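Local atomic coordinates of transcriptional regulator, Crp/Fnr family (Eubacterium rectale ATCC 33656, PDB entry 3DV8), a protein that probably regulates transcription by binding DNA through a Crp-like helix-turn-helix domain, coupled to a cyclic nucleotide-binding-type domain that may sense a small effector. Residues L48-I59 and V93-W104. Numbering follows the deposited sequence.
Sequences LLVKSGQLRTYI and VTIEAEKDTDLW
Leu-48 CD1 meets Leu-103 CD2 at 3.8 Å. Leu-49 and Trp-104 form a hydrogen-bonded antiparallel pair, their side chains side by side, with Leu-49 CD2 resting 3.5 Å from Trp-104 CE3. At Lys-51 and Ser-52 a classic beta bulge turns both backbone N-H groups onto Asp-102 O. Lys-51 CB makes an off-centre CH-pi contact with the six-membered ring of Trp-104, and a chi1 of -175° brings Lys-51 CG to 3.6 Å from Trp-104 CH2. The backbone angles of Gly-53 suit only glycine, and a side chain there would run into Thr-101 OG1, which accepts a bond from Gln-54 N. Between the two ladders, the Gln-54 amide is gripped at both ends: NE2 donates in its own plane to Glu-98 OE1 (2.6 Å), meeting the carboxylate from above, while Lys-99 NZ reaches OE1 (2.7 Å) from above the amide plane. With an alanine in place of Gln-54, Glu-98 and Lys-99 would probably lose the amide that links them, and a gap would open between the loops. Arg-56 NH1 forms a salt bridge with Glu-96 OE2 (3.3 Å, weak as a hydrogen bond), in plane at the guanidinium edge; NH1 also pairs with Glu-66, and Arg-56 NE bonds Thr-68 OG1. The Tyr-58 ring is sandwiched, Thr-94 CB over one face (3.9 Å to the centroid) and the guanidinium of Arg-56 over the other. The two antiparallel ladders, one in each sheet, belong to the cupin-type beta roll of the cyclic nucleotide-binding domain: strand 101-107 lies between 27-31 and 46-50, strand 94-97 between 36-39 and 55-60, and Ile-59 packs on Ile-140 of the second subunit.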
loop_
_atom_site.group_PDB
_atom_site.type_symbol
_atom_site.label_atom_id
_atom_site.label_comp_id
_atom_site.label_asym_id
_atom_site.label_seq_id
_atom_site.Cartn_x
_atom_site.Cartn_y
_atom_site.Cartn_z
ATOM N N LEU A 48 -7.374 -11.435 -14.010
ATOM C CA LEU A 48 -8.129 -12.643 -13.653
ATOM C C LEU A 48 -9.495 -12.233 -13.112
ATOM O O LEU A 48 -9.561 -11.390 -12.228
ATOM C CB LEU A 48 -7.396 -13.490 -12.592
ATOM C CG LEU A 48 -5.894 -13.740 -12.773
ATOM C CD1 LEU A 48 -5.304 -14.441 -11.565
ATOM C CD2 LEU A 48 -5.602 -14.511 -14.046
ATOM N N LEU A 49 -10.567 -12.806 -13.665
ATOM C CA LEU A 49 -11.938 -12.598 -13.183
ATOM C C LEU A 49 -12.298 -13.919 -12.496
ATOM O O LEU A 49 -12.330 -14.980 -13.140
ATOM C CB LEU A 49 -12.904 -12.279 -14.331
ATOM C CG LEU A 49 -14.363 -11.963 -13.961
ATOM C CD1 LEU A 49 -14.476 -10.739 -13.041
ATOM C CD2 LEU A 49 -15.229 -11.759 -15.216
ATOM N N VAL A 50 -12.516 -13.858 -11.188
ATOM C CA VAL A 50 -12.847 -15.039 -10.400
ATOM C C VAL A 50 -14.332 -15.361 -10.584
ATOM O O VAL A 50 -15.188 -14.641 -10.075
ATOM C CB VAL A 50 -12.493 -14.828 -8.887
ATOM C CG1 VAL A 50 -12.929 -16.026 -8.033
ATOM C CG2 VAL A 50 -10.988 -14.559 -8.709
ATOM N N LYS A 51 -14.635 -16.408 -11.353
ATOM C CA LYS A 51 -16.020 -16.886 -11.508
ATOM C C LYS A 51 -16.465 -17.497 -10.174
ATOM O O LYS A 51 -17.543 -17.173 -9.666
ATOM C CB LYS A 51 -16.161 -17.937 -12.618
ATOM C CG LYS A 51 -17.624 -18.360 -12.885
ATOM C CD LYS A 51 -17.732 -19.606 -13.754
ATOM C CE LYS A 51 -19.170 -20.103 -13.820
ATOM N NZ LYS A 51 -19.281 -21.375 -14.579
ATOM N N SER A 52 -15.623 -18.380 -9.628
ATOM C CA SER A 52 -15.913 -19.076 -8.379
ATOM C C SER A 52 -14.636 -19.598 -7.725
ATOM O O SER A 52 -13.916 -20.377 -8.340
ATOM C CB SER A 52 -16.869 -20.236 -8.670
ATOM O OG SER A 52 -17.148 -20.989 -7.512
ATOM N N GLY A 53 -14.362 -19.168 -6.493
ATOM C CA GLY A 53 -13.171 -19.597 -5.753
ATOM C C GLY A 53 -12.575 -18.553 -4.817
ATOM O O GLY A 53 -13.246 -17.591 -4.415
ATOM N N GLN A 54 -11.301 -18.758 -4.481
ATOM C CA GLN A 54 -10.589 -17.913 -3.532
ATOM C C GLN A 54 -9.087 -17.853 -3.859
ATOM O O GLN A 54 -8.431 -18.898 -3.944
ATOM C CB GLN A 54 -10.829 -18.448 -2.119
ATOM C CG GLN A 54 -10.320 -17.547 -0.983
ATOM C CD GLN A 54 -10.614 -18.131 0.394
ATOM O OE1 GLN A 54 -11.729 -18.572 0.675
ATOM N NE2 GLN A 54 -9.615 -18.124 1.256
ATOM N N LEU A 55 -8.584 -16.627 -4.082
ATOM C CA LEU A 55 -7.174 -16.351 -4.383
ATOM C C LEU A 55 -6.564 -15.550 -3.242
ATOM O O LEU A 55 -7.261 -14.797 -2.544
ATOM C CB LEU A 55 -7.010 -15.580 -5.695
ATOM C CG LEU A 55 -7.548 -16.224 -6.979
ATOM C CD1 LEU A 55 -7.279 -15.292 -8.172
ATOM C CD2 LEU A 55 -6.946 -17.621 -7.226
ATOM N N ARG A 56 -5.257 -15.710 -3.078
ATOM C CA ARG A 56 -4.506 -15.059 -2.027
ATOM C C ARG A 56 -3.265 -14.352 -2.594
ATOM O O ARG A 56 -2.358 -15.023 -3.108
ATOM C CB ARG A 56 -4.077 -16.137 -1.047
ATOM C CG ARG A 56 -3.327 -15.648 0.176
ATOM C CD ARG A 56 -2.223 -16.607 0.556
ATOM N NE ARG A 56 -1.367 -16.039 1.594
ATOM C CZ ARG A 56 -0.183 -16.516 1.962
ATOM N NH1 ARG A 56 0.367 -17.545 1.334
ATOM N NH2 ARG A 56 0.483 -15.898 2.931
ATOM N N THR A 57 -3.235 -13.012 -2.483
ATOM C CA THR A 57 -2.090 -12.199 -2.894
ATOM C C THR A 57 -1.219 -11.991 -1.660
ATOM O O THR A 57 -1.701 -11.539 -0.638
ATOM C CB THR A 57 -2.512 -10.867 -3.494
ATOM O OG1 THR A 57 -3.281 -11.136 -4.665
ATOM C CG2 THR A 57 -1.286 -10.012 -3.879
ATOM N N TYR A 58 0.056 -12.356 -1.764
ATOM C CA TYR A 58 1.010 -12.228 -0.667
ATOM C C TYR A 58 2.420 -11.888 -1.149
ATOM O O TYR A 58 2.712 -11.895 -2.362
ATOM C CB TYR A 58 1.016 -13.513 0.174
ATOM C CG TYR A 58 1.528 -14.789 -0.497
ATOM C CD1 TYR A 58 0.767 -15.458 -1.473
ATOM C CD2 TYR A 58 2.741 -15.372 -0.100
ATOM C CE1 TYR A 58 1.223 -16.654 -2.069
ATOM C CE2 TYR A 58 3.207 -16.557 -0.689
ATOM C CZ TYR A 58 2.441 -17.197 -1.669
ATOM O OH TYR A 58 2.908 -18.357 -2.238
ATOM N N ILE A 59 3.273 -11.559 -0.182
ATOM C CA ILE A 59 4.669 -11.246 -0.445
ATOM C C ILE A 59 5.534 -12.178 0.385
ATOM O O ILE A 59 5.123 -12.619 1.451
ATOM C CB ILE A 59 4.995 -9.740 -0.236
ATOM C CG1 ILE A 59 4.731 -9.269 1.208
ATOM C CG2 ILE A 59 4.193 -8.911 -1.240
ATOM C CD1 ILE A 59 5.150 -7.830 1.463
ATOM N N VAL A 93 4.488 -9.503 -6.220
ATOM C CA VAL A 93 3.563 -10.220 -5.350
ATOM C C VAL A 93 3.382 -11.636 -5.883
ATOM O O VAL A 93 3.586 -11.879 -7.081
ATOM C CB VAL A 93 2.167 -9.510 -5.276
ATOM C CG1 VAL A 93 2.309 -8.083 -4.737
ATOM C CG2 VAL A 93 1.454 -9.509 -6.637
ATOM N N THR A 94 3.027 -12.557 -4.986
ATOM C CA THR A 94 2.715 -13.938 -5.339
ATOM C C THR A 94 1.202 -14.115 -5.138
ATOM O O THR A 94 0.657 -13.702 -4.109
ATOM C CB THR A 94 3.554 -14.946 -4.527
ATOM O OG1 THR A 94 4.940 -14.711 -4.804
ATOM C CG2 THR A 94 3.212 -16.399 -4.902
ATOM N N ILE A 95 0.533 -14.685 -6.147
ATOM C CA ILE A 95 -0.913 -14.937 -6.117
ATOM C C ILE A 95 -1.111 -16.442 -6.278
ATOM O O ILE A 95 -0.535 -17.047 -7.201
ATOM C CB ILE A 95 -1.689 -14.180 -7.223
ATOM C CG1 ILE A 95 -1.292 -12.687 -7.260
ATOM C CG2 ILE A 95 -3.189 -14.316 -6.986
ATOM C CD1 ILE A 95 -1.824 -11.931 -8.451
ATOM N N GLU A 96 -1.894 -17.038 -5.373
ATOM C CA GLU A 96 -2.174 -18.476 -5.407
ATOM C C GLU A 96 -3.623 -18.794 -5.038
ATOM O O GLU A 96 -4.274 -18.001 -4.350
ATOM C CB GLU A 96 -1.214 -19.215 -4.467
ATOM C CG GLU A 96 -1.452 -18.951 -2.975
ATOM C CD GLU A 96 -0.457 -19.635 -2.055
ATOM O OE1 GLU A 96 0.634 -20.046 -2.506
ATOM O OE2 GLU A 96 -0.775 -19.742 -0.856
ATOM N N ALA A 97 -4.094 -19.968 -5.468
ATOM C CA ALA A 97 -5.458 -20.442 -5.182
ATOM C C ALA A 97 -5.538 -21.080 -3.786
ATOM O O ALA A 97 -4.865 -22.082 -3.527
ATOM C CB ALA A 97 -5.912 -21.460 -6.251
ATOM N N GLU A 98 -6.344 -20.498 -2.899
ATOM C CA GLU A 98 -6.592 -21.072 -1.553
ATOM C C GLU A 98 -7.642 -22.182 -1.550
ATOM O O GLU A 98 -7.679 -22.988 -0.621
ATOM C CB GLU A 98 -6.992 -20.004 -0.544
ATOM C CG GLU A 98 -5.847 -19.189 -0.081
ATOM C CD GLU A 98 -6.249 -18.265 1.033
ATOM O OE1 GLU A 98 -7.169 -17.432 0.828
ATOM O OE2 GLU A 98 -5.621 -18.377 2.104
ATOM N N LYS A 99 -8.537 -22.143 -2.531
ATOM C CA LYS A 99 -9.526 -23.186 -2.792
ATOM C C LYS A 99 -9.490 -23.392 -4.294
ATOM O O LYS A 99 -8.875 -22.573 -5.006
ATOM C CB LYS A 99 -10.909 -22.739 -2.340
ATOM C CG LYS A 99 -11.014 -22.532 -0.828
ATOM C CD LYS A 99 -12.440 -22.166 -0.437
ATOM C CE LYS A 99 -12.636 -22.174 1.065
ATOM N NZ LYS A 99 -11.900 -21.090 1.710
ATOM N N ASP A 100 -10.093 -24.486 -4.776
ATOM C CA ASP A 100 -10.176 -24.755 -6.227
ATOM C C ASP A 100 -10.930 -23.597 -6.851
ATOM O O ASP A 100 -12.027 -23.285 -6.394
ATOM C CB ASP A 100 -10.913 -26.062 -6.537
ATOM C CG ASP A 100 -10.119 -27.299 -6.172
ATOM O OD1 ASP A 100 -8.991 -27.197 -5.640
ATOM O OD2 ASP A 100 -10.645 -28.398 -6.431
ATOM N N THR A 101 -10.344 -22.963 -7.865
ATOM C CA THR A 101 -10.916 -21.751 -8.450
ATOM C C THR A 101 -11.105 -21.795 -9.970
ATOM O O THR A 101 -10.220 -22.243 -10.699
ATOM C CB THR A 101 -10.048 -20.533 -8.070
ATOM O OG1 THR A 101 -9.864 -20.517 -6.647
ATOM C CG2 THR A 101 -10.705 -19.228 -8.509
ATOM N N ASP A 102 -12.277 -21.336 -10.415
ATOM C CA ASP A 102 -12.615 -21.188 -11.833
ATOM C C ASP A 102 -12.388 -19.720 -12.189
ATOM O O ASP A 102 -13.062 -18.842 -11.645
ATOM C CB ASP A 102 -14.072 -21.571 -12.099
ATOM C CG ASP A 102 -14.324 -23.041 -11.908
ATOM O OD1 ASP A 102 -13.531 -23.852 -12.434
ATOM O OD2 ASP A 102 -15.336 -23.388 -11.263
ATOM N N LEU A 103 -11.431 -19.483 -13.092
ATOM C CA LEU A 103 -11.036 -18.148 -13.542
ATOM C C LEU A 103 -11.235 -17.967 -15.043
ATOM O O LEU A 103 -11.280 -18.931 -15.804
ATOM C CB LEU A 103 -9.529 -17.908 -13.307
ATOM C CG LEU A 103 -8.853 -17.907 -11.944
ATOM C CD1 LEU A 103 -8.972 -19.253 -11.263
ATOM C CD2 LEU A 103 -7.378 -17.580 -12.136
ATOM N N TRP A 104 -11.362 -16.700 -15.422
ATOM C CA TRP A 104 -11.266 -16.249 -16.802
ATOM C C TRP A 104 -10.030 -15.358 -16.782
ATOM O O TRP A 104 -9.817 -14.625 -15.802
ATOM C CB TRP A 104 -12.449 -15.400 -17.243
ATOM C CG TRP A 104 -13.682 -16.138 -17.497
ATOM C CD1 TRP A 104 -13.908 -17.010 -18.507
ATOM C CD2 TRP A 104 -14.907 -16.023 -16.772
ATOM N NE1 TRP A 104 -15.196 -17.478 -18.446
ATOM C CE2 TRP A 104 -15.835 -16.886 -17.390
ATOM C CE3 TRP A 104 -15.310 -15.280 -15.649
ATOM C CZ2 TRP A 104 -17.154 -17.034 -16.923
ATOM C CZ3 TRP A 104 -16.626 -15.428 -15.179
ATOM C CH2 TRP A 104 -17.529 -16.300 -15.821
HETATM O O HOH W 1 -17.260 -22.983 -13.608
#